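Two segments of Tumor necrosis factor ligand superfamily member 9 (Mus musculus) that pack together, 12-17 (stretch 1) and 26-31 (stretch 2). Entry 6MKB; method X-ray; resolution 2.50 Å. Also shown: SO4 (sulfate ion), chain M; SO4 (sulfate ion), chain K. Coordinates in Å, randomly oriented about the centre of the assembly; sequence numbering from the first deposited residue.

Stretch 1 (12-17) KLLAKN
Stretch 2 (26-31) LNWHSQ

Residues 12-17 and 26-31 of one chain pair as a short antiparallel ladder, their end-to-end directions 134° apart. Lys12 to Ala15 form a strand that begins earlier in the chain, with phi/psi running from -144/98 at Lys12 to -66/136 at Ala15; the partner strand comprises Trp28 (-127/145) and His29 (-81/124). Leu14 lies opposite His29 (CA-CA 5.3 Å) and Ala15 opposite Trp28 (CA-CA about 4.5 Å).

Three backbone hydrogen bonds fix this register. Leu14 and His29 form a hydrogen-bonded pair: His29 N donates to Leu14 O at 2.8 Å and 165°, whereas the return bond from Leu14 N to His29 O is weak, at 3.4 Å. Ala15 and Trp28 form the non-hydrogen-bonded pair that follows, and beyond it Lys16 N donates to Asn27 O at 3.0 Å and 167°, extending the pairing past the strand.

Apolar packing centres on Trp28 (chi1 -58°, chi2 87°). Ala15 CB sits over one face of its six-membered ring, 4.1 Å from the centroid, in a CH-pi contact, and Leu13 CB reaches Trp28 CE3 at 3.8 Å. These two contacts help to cover the buried indole. Leu13 (m, t) also brings CD2 to 3.8 Å from Ser30 CA.

Leu14 (m, t) and His29 direct their side chains to the same face of the sheet. The His29 ring (chi1 -63°, chi2 -71°) receives Lys16 CG over one face, 3.7 Å from its centroid and 13° off the normal, with Lys16 extended as m, t, t, t. This is a CH-pi contact: the aliphatic part of the lysine, not its amine, lies on the imidazole.

Two sulfates, probably from the crystallisation liquor, lie at the edge of this imidazole. His29 ND1 donates to O4 of the chain K sulfate at 2.8 Å; His29 NE2 makes a weak bond to O4 of the chain M sulfate at 3.2 Å, an oxygen also bound by Asn17 N at 3.1 Å.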

# COMPACT_ATOMS: atom_id res chain seq x y z
N LYS B 12 3.12 -11.87 6.01
CA LYS B 12 3.03 -10.52 6.57
C LYS B 12 3.82 -10.50 7.86
O LYS B 12 3.34 -10.98 8.89
CB LYS B 12 1.58 -10.03 6.79
CG LYS B 12 1.52 -8.53 7.11
CD LYS B 12 0.13 -8.02 7.48
CE LYS B 12 0.28 -6.67 8.15
NZ LYS B 12 -1.01 -6.00 8.38
N LEU B 13 5.07 -10.02 7.77
CA LEU B 13 6.01 -9.91 8.89
C LEU B 13 5.83 -8.58 9.56
O LEU B 13 5.46 -7.63 8.89
CB LEU B 13 7.47 -10.10 8.42
CG LEU B 13 7.77 -11.36 7.60
CD1 LEU B 13 9.20 -11.39 7.16
CD2 LEU B 13 7.45 -12.62 8.36
N LEU B 14 6.06 -8.51 10.88
CA LEU B 14 5.92 -7.29 11.67
C LEU B 14 7.27 -6.93 12.23
O LEU B 14 7.96 -7.80 12.77
CB LEU B 14 4.86 -7.44 12.78
CG LEU B 14 3.45 -7.92 12.37
CD1 LEU B 14 2.55 -8.00 13.58
CD2 LEU B 14 2.81 -7.01 11.32
N ALA B 15 7.70 -5.69 12.02
CA ALA B 15 9.03 -5.24 12.38
C ALA B 15 9.27 -5.24 13.88
O ALA B 15 8.42 -4.80 14.65
CB ALA B 15 9.27 -3.84 11.82
N LYS B 16 10.45 -5.73 14.29
CA LYS B 16 10.89 -5.66 15.68
C LYS B 16 11.10 -4.18 16.01
O LYS B 16 11.32 -3.38 15.09
CB LYS B 16 12.16 -6.48 15.89
CG LYS B 16 11.91 -7.97 16.01
CD LYS B 16 13.15 -8.67 16.53
CE LYS B 16 13.02 -10.18 16.50
NZ LYS B 16 14.21 -10.85 17.09
N ASN B 17 10.96 -3.81 17.28
CA ASN B 17 11.08 -2.41 17.68
C ASN B 17 12.44 -1.81 17.35
O ASN B 17 13.46 -2.50 17.33
CB ASN B 17 10.76 -2.25 19.17
CG ASN B 17 9.28 -2.20 19.45
OD1 ASN B 17 8.44 -2.51 18.59
ND2 ASN B 17 8.92 -1.82 20.66
N LEU B 26 16.33 -4.17 8.76
CA LEU B 26 15.33 -4.41 9.78
C LEU B 26 15.20 -5.90 10.14
O LEU B 26 15.32 -6.78 9.27
CB LEU B 26 13.97 -3.86 9.35
CG LEU B 26 13.79 -2.35 9.36
CD1 LEU B 26 12.44 -1.99 8.86
CD2 LEU B 26 14.01 -1.75 10.76
N ASN B 27 14.94 -6.14 11.43
CA ASN B 27 14.65 -7.43 12.01
C ASN B 27 13.13 -7.59 12.01
O ASN B 27 12.41 -6.60 12.15
CB ASN B 27 15.22 -7.53 13.42
CG ASN B 27 16.64 -8.03 13.44
OD1 ASN B 27 16.94 -9.15 13.00
ND2 ASN B 27 17.55 -7.21 13.94
N TRP B 28 12.64 -8.80 11.81
CA TRP B 28 11.22 -9.06 11.74
C TRP B 28 10.79 -10.16 12.70
O TRP B 28 11.54 -11.11 12.94
CB TRP B 28 10.82 -9.44 10.28
CG TRP B 28 11.18 -8.38 9.29
CD1 TRP B 28 12.38 -8.24 8.65
CD2 TRP B 28 10.41 -7.21 8.98
NE1 TRP B 28 12.40 -7.04 7.95
CE2 TRP B 28 11.20 -6.40 8.14
CE3 TRP B 28 9.09 -6.81 9.25
CZ2 TRP B 28 10.73 -5.20 7.59
CZ3 TRP B 28 8.63 -5.62 8.73
CH2 TRP B 28 9.46 -4.80 7.95
N HIS B 29 9.57 -10.01 13.25
CA HIS B 29 8.87 -11.07 13.98
C HIS B 29 8.26 -11.93 12.87
O HIS B 29 7.56 -11.37 12.01
CB HIS B 29 7.76 -10.51 14.91
CG HIS B 29 8.20 -9.60 16.02
ND1 HIS B 29 8.90 -10.09 17.12
CD2 HIS B 29 7.91 -8.30 16.23
CE1 HIS B 29 9.06 -9.05 17.92
NE2 HIS B 29 8.48 -7.96 17.43
N SER B 30 8.54 -13.25 12.85
CA SER B 30 7.97 -14.18 11.84
C SER B 30 6.77 -15.01 12.43
O SER B 30 6.12 -15.75 11.69
CB SER B 30 9.05 -15.11 11.28
OG SER B 30 9.67 -15.88 12.30
N GLN B 31 6.49 -14.85 13.75
CA GLN B 31 5.40 -15.50 14.50
C GLN B 31 4.91 -14.59 15.64
O GLN B 31 5.71 -13.81 16.17
CB GLN B 31 5.83 -16.87 15.06
CG GLN B 31 7.15 -16.87 15.83
CD GLN B 31 7.49 -18.22 16.41
OE1 GLN B 31 7.28 -19.27 15.79
NE2 GLN B 31 8.03 -18.22 17.62
S SO4 M . 11.38 -5.98 19.98
O1 SO4 M . 12.41 -5.37 19.10
O2 SO4 M . 11.81 -7.38 20.27
O3 SO4 M . 11.33 -5.22 21.25
O4 SO4 M . 10.05 -5.95 19.31
S SO4 K . 10.58 -12.78 18.01
O1 SO4 K . 11.17 -12.84 16.66
O2 SO4 K . 11.04 -13.98 18.76
O3 SO4 K . 11.01 -11.57 18.75
O4 SO4 K . 9.10 -12.78 17.91